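Local structure of DUF7790 domain-containing protein (Leptospira interrogans serogroup Icterohaemorrhagiae serovar copenhageni, 6ULO) at residues N49-L55 with G275-C279; E227-Y232 with G296-V302. The protein is of unknown function but carries a DUF7790 domain grouped with the NADP-binding Rossmann clan and is probably membrane-anchored in its natural full-length form. All coordinates share one frame. Residue numbers count along the deposited sequence, not the author numbering.

Interaction 1. Residues N49-L55 with G275-C279; sequences NEDRLDL and GFHYC
Residues 49-55 run as an irregular loop that closes into a 3-10 turn at Leu53, and 275-279 pass through a cis peptide before Phe276 into an extended strand from His277 on. CA atoms come nearest at Glu50-Phe276 (6.8 Å) and Leu55-Tyr278 (7.8 Å). One hydrogen bond joins the two: Arg52 N donates to Tyr278 OH at 3.0 Å and 155°, so a phenol from the strand (chi1 m) ends on the loop backbone. Within the loop, Leu55 N returns to Arg52 O at 3.0 Å, closing the turn whose carbonyl lies over one face of the Tyr278 ring. The strand 277-282 belongs to a mixed sheet with a parallel, Rossmann-like half; it pairs antiparallel with 249-255 and parallel with 315-318, and the loop lies over the start of the strand. Two leucines pack against the tyrosine: Leu53 CD2 sits at the ring edge, 3.9 Å from Tyr278 CE1, and Leu55 CD1 is 4.1 Å from Tyr278 CD2. The Phe276 ring (chi1 m) receives Glu50 CG in a CH-pi contact, 4.3 Å from its centroid, while Asn49 OD1 lies 3.2 Å from Phe276 CE2. The Glu50 carboxylate is hydrogen-bonded to Tyr222, Ser224 and Thr254. Inside the loop, Arg52 and Asp54 form a two-pronged salt bridge (NE-OD1 3.0 Å, NH2-OD2 2.9 Å).

Interaction 2. Residues E227-Y232 with G296-V302; sequences EEYFAY and GLRSLQV
Tyr232 (chi1 m) lays its ring along the start of helix 299-306, with CD2 3.9 Å from Leu297 CG, CE2 4.1 Å from Val302 CG2 at the ring edge, and OH 3.4 Å from Ser299 CB. That hydroxyl donates to Glu227 OE2 at 2.6 Å, tying the 3-10 turn 227-229 to the extended residues 230-232; Glu227 also salt-bridges Arg253 of strand 249-255, and Tyr232 touches Leu290 of helix 283-291. Register is set by Ala231-Arg298 (CA-CA 4.8 Å) and Glu227-Ser299 (6.1 Å). The direct backbone bond is Tyr232 N to Leu297 O, 3.0 Å. Arg298 is the N-cap residue, with Val302 N bonded to Arg298 O at 3.1 Å, and the loop after strand 218-222 meets this helix start partly through solvent: a water links Phe230 O (2.8 Å) to the first-turn amide Ser299 N (2.9 Å). The Arg298 guanidinium lies flat over the Phe230-Ala231 peptide, Phe230 C 3.5 Å from NH1, and reaches the carbonyls of Glu227, Glu228 and Tyr229 through three further waters.

Interaction 1 is a buried contact and interaction 2 a partly buried one nearer the surface; their centres lie 18 Å apart and their nearest atoms about 5 Å, without touching. Both reach strand 249-255: Phe276 and Tyr278 touch Thr254, and Glu227 pairs with Arg253, whose backbone also bonds Cys279. Along the chain their segments alternate, and both belong to the same domain. Depth goes with a change in chemistry. Interaction 1 is made by direct contacts between aromatic rings, aliphatic groups and one hydroxyl-to-amide bond, whereas interaction 2 adds waters between an exposed arginine and loop carbonyls to a direct backbone bond, with its apolar contacts gathered round one buried tyrosine.

Interaction 1. Residues N49-L55 with G275-C279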
loop_
_atom_site.group_PDB
_atom_site.type_symbol
_atom_site.label_atom_id
_atom_site.label_comp_id
_atom_site.label_asym_id
_atom_site.label_seq_id
_atom_site.Cartn_x
_atom_site.Cartn_y
_atom_site.Cartn_z
ATOM N N ASN A 49 -7.879 -3.967 -7.611
ATOM C CA ASN A 49 -8.602 -5.035 -8.295
ATOM C C ASN A 49 -7.907 -6.376 -8.105
ATOM O O ASN A 49 -8.121 -7.293 -8.904
ATOM C CB ASN A 49 -8.789 -4.691 -9.771
ATOM C CG ASN A 49 -7.450 -4.482 -10.491
ATOM O OD1 ASN A 49 -6.383 -4.543 -9.874
ATOM N ND2 ASN A 49 -7.500 -4.246 -11.795
ATOM N N GLU A 50 -7.107 -6.523 -7.044
ATOM C CA GLU A 50 -6.383 -7.750 -6.713
ATOM C C GLU A 50 -7.233 -8.536 -5.719
ATOM O O GLU A 50 -7.390 -8.118 -4.568
ATOM C CB GLU A 50 -5.013 -7.380 -6.129
ATOM C CG GLU A 50 -4.200 -6.634 -7.219
ATOM C CD GLU A 50 -2.924 -5.912 -6.725
ATOM O OE1 GLU A 50 -2.672 -5.898 -5.494
ATOM O OE2 GLU A 50 -2.155 -5.369 -7.583
ATOM N N ASP A 51 -7.761 -9.688 -6.141
ATOM C CA ASP A 51 -8.746 -10.439 -5.364
ATOM C C ASP A 51 -8.170 -11.575 -4.532
ATOM O O ASP A 51 -8.935 -12.258 -3.836
ATOM C CB ASP A 51 -9.824 -11.038 -6.272
ATOM C CG ASP A 51 -10.622 -9.988 -6.997
ATOM O OD1 ASP A 51 -10.816 -8.892 -6.435
ATOM O OD2 ASP A 51 -11.023 -10.233 -8.163
ATOM N N ARG A 52 -6.859 -11.821 -4.576
ATOM C CA ARG A 52 -6.274 -12.927 -3.845
ATOM C C ARG A 52 -5.118 -12.462 -2.984
ATOM O O ARG A 52 -4.132 -13.176 -2.811
ATOM C CB ARG A 52 -5.878 -14.089 -4.766
ATOM C CG ARG A 52 -7.089 -14.776 -5.447
ATOM C CD ARG A 52 -8.111 -15.333 -4.438
ATOM N NE ARG A 52 -7.519 -16.046 -3.312
ATOM C CZ ARG A 52 -7.061 -17.304 -3.341
ATOM N NH1 ARG A 52 -7.083 -18.011 -4.470
ATOM N NH2 ARG A 52 -6.560 -17.855 -2.232
ATOM N N LEU A 53 -5.266 -11.296 -2.340
ATOM C CA LEU A 53 -4.214 -10.824 -1.446
ATOM C C LEU A 53 -4.000 -11.776 -0.287
ATOM O O LEU A 53 -2.928 -11.762 0.316
ATOM C CB LEU A 53 -4.527 -9.416 -0.944
ATOM C CG LEU A 53 -4.520 -8.365 -2.051
ATOM C CD1 LEU A 53 -5.235 -7.092 -1.572
ATOM C CD2 LEU A 53 -3.079 -8.061 -2.489
ATOM N N ASP A 54 -4.998 -12.613 0.043
ATOM C CA ASP A 54 -4.809 -13.569 1.115
ATOM C C ASP A 54 -3.656 -14.530 0.860
ATOM O O ASP A 54 -3.114 -15.091 1.818
ATOM C CB ASP A 54 -6.092 -14.375 1.368
ATOM C CG ASP A 54 -6.608 -15.102 0.134
ATOM O OD1 ASP A 54 -6.906 -14.435 -0.894
ATOM O OD2 ASP A 54 -6.726 -16.343 0.192
ATOM N N LEU A 55 -3.256 -14.729 -0.403
ATOM C CA LEU A 55 -2.092 -15.575 -0.667
ATOM C C LEU A 55 -0.830 -15.007 -0.038
ATOM O O LEU A 55 0.147 -15.734 0.146
ATOM C CB LEU A 55 -1.876 -15.722 -2.168
ATOM C CG LEU A 55 -3.012 -16.458 -2.891
ATOM C CD1 LEU A 55 -2.768 -16.356 -4.406
ATOM C CD2 LEU A 55 -3.093 -17.922 -2.450
ATOM N N GLY A 275 -5.149 -10.473 -15.121
ATOM C CA GLY A 275 -4.379 -10.597 -13.899
ATOM C C GLY A 275 -5.121 -11.447 -12.891
ATOM O O GLY A 275 -6.239 -11.886 -13.122
ATOM N N PHE A 276 -4.464 -11.758 -11.778
ATOM C CA PHE A 276 -3.104 -11.367 -11.437
ATOM C C PHE A 276 -2.375 -12.581 -10.887
ATOM O O PHE A 276 -2.994 -13.506 -10.318
ATOM C CB PHE A 276 -3.112 -10.269 -10.341
ATOM C CG PHE A 276 -3.535 -8.945 -10.844
ATOM C CD1 PHE A 276 -2.645 -8.138 -11.548
ATOM C CD2 PHE A 276 -4.828 -8.505 -10.632
ATOM C CE1 PHE A 276 -3.059 -6.914 -12.048
ATOM C CE2 PHE A 276 -5.243 -7.294 -11.111
ATOM C CZ PHE A 276 -4.366 -6.503 -11.829
ATOM N N HIS A 277 -1.053 -12.565 -11.054
ATOM C CA HIS A 277 -0.145 -13.455 -10.349
ATOM C C HIS A 277 0.593 -12.621 -9.305
ATOM O O HIS A 277 0.943 -11.462 -9.568
ATOM C CB HIS A 277 0.833 -14.067 -11.367
ATOM C CG HIS A 277 1.741 -15.108 -10.796
ATOM N ND1 HIS A 277 1.469 -16.461 -10.899
ATOM C CD2 HIS A 277 2.942 -15.010 -10.180
ATOM C CE1 HIS A 277 2.455 -17.143 -10.337
ATOM N NE2 HIS A 277 3.367 -16.286 -9.901
ATOM N N TYR A 278 0.790 -13.185 -8.113
ATOM C CA TYR A 278 1.348 -12.457 -6.975
ATOM C C TYR A 278 2.818 -12.818 -6.836
ATOM O O TYR A 278 3.232 -13.930 -7.194
ATOM C CB TYR A 278 0.549 -12.823 -5.696
ATOM C CG TYR A 278 -0.864 -12.323 -5.819
ATOM C CD1 TYR A 278 -1.263 -11.137 -5.200
ATOM C CD2 TYR A 278 -1.811 -13.004 -6.604
ATOM C CE1 TYR A 278 -2.550 -10.650 -5.379
ATOM C CE2 TYR A 278 -3.089 -12.517 -6.796
ATOM C CZ TYR A 278 -3.452 -11.339 -6.169
ATOM O OH TYR A 278 -4.709 -10.834 -6.363
ATOM N N CYS A 279 3.607 -11.920 -6.266
ATOM C CA CYS A 279 5.033 -12.177 -6.148
ATOM C C CYS A 279 5.586 -11.470 -4.913
ATOM O O CYS A 279 5.306 -10.282 -4.676
ATOM C CB CYS A 279 5.737 -11.694 -7.411
ATOM S SG CYS A 279 7.525 -11.908 -7.428
#

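Interaction 2. Residues E227-Y232 with G296-V302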
loop_
_atom_site.group_PDB
_atom_site.type_symbol
_atom_site.label_atom_id
_atom_site.label_comp_id
_atom_site.label_asym_id
_atom_site.label_seq_id
_atom_site.Cartn_x
_atom_site.Cartn_y
_atom_site.Cartn_z
ATOM N N GLU A 227 5.185 -1.824 -11.565
ATOM C CA GLU A 227 6.416 -2.074 -12.302
ATOM C C GLU A 227 6.137 -2.569 -13.712
ATOM O O GLU A 227 7.038 -2.535 -14.541
ATOM C CB GLU A 227 7.296 -3.082 -11.561
ATOM C CG GLU A 227 7.809 -2.625 -10.183
ATOM C CD GLU A 227 8.219 -3.812 -9.359
ATOM O OE1 GLU A 227 7.306 -4.471 -8.823
ATOM O OE2 GLU A 227 9.428 -4.113 -9.270
ATOM N N GLU A 228 4.928 -3.050 -13.995
ATOM C CA GLU A 228 4.616 -3.449 -15.360
ATOM C C GLU A 228 4.627 -2.281 -16.326
ATOM O O GLU A 228 4.614 -2.505 -17.546
ATOM C CB GLU A 228 3.249 -4.133 -15.396
ATOM C CG GLU A 228 3.211 -5.418 -14.588
ATOM C CD GLU A 228 2.128 -6.370 -15.057
ATOM O OE1 GLU A 228 0.935 -6.081 -14.838
ATOM O OE2 GLU A 228 2.478 -7.428 -15.631
ATOM N N TYR A 229 4.673 -1.042 -15.832
ATOM C CA TYR A 229 4.638 0.140 -16.683
ATOM C C TYR A 229 6.012 0.718 -17.006
ATOM O O TYR A 229 6.082 1.724 -17.729
ATOM C CB TYR A 229 3.768 1.224 -16.037
ATOM C CG TYR A 229 2.326 0.848 -15.986
ATOM C CD1 TYR A 229 1.440 1.322 -16.942
ATOM C CD2 TYR A 229 1.838 -0.004 -14.988
ATOM C CE1 TYR A 229 0.107 0.972 -16.909
ATOM C CE2 TYR A 229 0.496 -0.366 -14.951
ATOM C CZ TYR A 229 -0.360 0.128 -15.922
ATOM O OH TYR A 229 -1.694 -0.209 -15.909
ATOM N N PHE A 230 7.105 0.127 -16.516
ATOM C CA PHE A 230 8.411 0.745 -16.772
ATOM C C PHE A 230 9.538 -0.275 -16.670
ATOM O O PHE A 230 9.471 -1.222 -15.890
ATOM C CB PHE A 230 8.693 1.930 -15.822
ATOM C CG PHE A 230 8.551 1.612 -14.336
ATOM C CD1 PHE A 230 9.591 1.022 -13.615
ATOM C CD2 PHE A 230 7.380 1.940 -13.658
ATOM C CE1 PHE A 230 9.460 0.783 -12.244
ATOM C CE2 PHE A 230 7.246 1.704 -12.307
ATOM C CZ PHE A 230 8.280 1.119 -11.602
ATOM N N ALA A 231 10.593 -0.036 -17.442
ATOM C CA ALA A 231 11.890 -0.616 -17.137
ATOM C C ALA A 231 12.517 0.222 -16.029
ATOM O O ALA A 231 12.353 1.439 -16.001
ATOM C CB ALA A 231 12.776 -0.629 -18.388
ATOM N N TYR A 232 13.209 -0.423 -15.115
ATOM C CA TYR A 232 13.725 0.300 -13.948
ATOM C C TYR A 232 14.691 1.401 -14.354
ATOM O O TYR A 232 15.722 1.104 -14.969
ATOM C CB TYR A 232 14.471 -0.660 -13.041
ATOM C CG TYR A 232 13.608 -1.792 -12.511
ATOM C CD1 TYR A 232 12.495 -1.523 -11.719
ATOM C CD2 TYR A 232 13.900 -3.123 -12.792
ATOM C CE1 TYR A 232 11.700 -2.523 -11.213
ATOM C CE2 TYR A 232 13.115 -4.142 -12.281
ATOM C CZ TYR A 232 12.012 -3.840 -11.497
ATOM O OH TYR A 232 11.262 -4.884 -11.006
ATOM N N GLY A 296 17.460 -2.725 -19.591
ATOM C CA GLY A 296 16.052 -2.921 -19.830
ATOM C C GLY A 296 15.359 -3.825 -18.838
ATOM O O GLY A 296 14.215 -4.214 -19.083
ATOM N N LEU A 297 15.995 -4.123 -17.699
ATOM C CA LEU A 297 15.394 -4.989 -16.687
ATOM C C LEU A 297 14.044 -4.462 -16.230
ATOM O O LEU A 297 13.859 -3.261 -15.994
ATOM C CB LEU A 297 16.319 -5.087 -15.467
ATOM C CG LEU A 297 15.900 -6.083 -14.386
ATOM C CD1 LEU A 297 16.037 -7.515 -14.943
ATOM C CD2 LEU A 297 16.743 -5.862 -13.124
ATOM N N ARG A 298 13.110 -5.395 -16.090
ATOM C CA ARG A 298 11.741 -5.152 -15.658
ATOM C C ARG A 298 11.356 -6.258 -14.688
ATOM O O ARG A 298 12.001 -7.308 -14.648
ATOM C CB ARG A 298 10.772 -5.245 -16.855
ATOM C CG ARG A 298 10.812 -4.052 -17.787
ATOM C CD ARG A 298 10.126 -4.349 -19.125
ATOM N NE ARG A 298 10.174 -3.208 -20.032
ATOM C CZ ARG A 298 9.284 -2.221 -20.075
ATOM N NH1 ARG A 298 8.232 -2.217 -19.263
ATOM N NH2 ARG A 298 9.435 -1.237 -20.951
ATOM N N SER A 299 10.278 -6.035 -13.916
ATOM C CA SER A 299 9.858 -7.051 -12.943
ATOM C C SER A 299 9.622 -8.418 -13.602
ATOM O O SER A 299 9.907 -9.450 -12.990
ATOM C CB SER A 299 8.620 -6.600 -12.156
ATOM O OG SER A 299 7.514 -6.398 -13.001
ATOM N N LEU A 300 9.091 -8.452 -14.835
ATOM C CA LEU A 300 8.840 -9.740 -15.475
ATOM C C LEU A 300 10.137 -10.534 -15.603
ATOM O O LEU A 300 10.198 -11.725 -15.265
ATOM C CB LEU A 300 8.198 -9.524 -16.846
ATOM C CG LEU A 300 8.066 -10.787 -17.727
ATOM C CD1 LEU A 300 7.156 -11.854 -17.074
ATOM C CD2 LEU A 300 7.570 -10.386 -19.118
ATOM N N GLN A 301 11.192 -9.878 -16.071
ATOM C CA GLN A 301 12.470 -10.559 -16.231
ATOM C C GLN A 301 13.047 -10.999 -14.887
ATOM O O GLN A 301 13.619 -12.085 -14.772
ATOM C CB GLN A 301 13.444 -9.655 -16.984
ATOM C CG GLN A 301 14.825 -10.287 -17.141
ATOM C CD GLN A 301 15.799 -9.421 -17.918
ATOM O OE1 GLN A 301 15.470 -8.319 -18.357
ATOM N NE2 GLN A 301 17.016 -9.920 -18.081
ATOM N N VAL A 302 12.911 -10.165 -13.852
ATOM C CA VAL A 302 13.301 -10.571 -12.499
ATOM C C VAL A 302 12.619 -11.882 -12.111
ATOM O O VAL A 302 13.241 -12.793 -11.544
ATOM C CB VAL A 302 12.974 -9.433 -11.511
ATOM C CG1 VAL A 302 13.176 -9.876 -10.055
ATOM C CG2 VAL A 302 13.829 -8.200 -11.828
HETATM O O HOH W 1 7.612 -3.793 -17.008
HETATM O O HOH W 2 5.560 -1.104 -19.817
HETATM O O HOH W 3 7.215 0.794 -20.643
HETATM O O HOH W 4 9.759 -3.194 -13.887
HETATM O O HOH W 5 16.094 -1.369 -16.268
#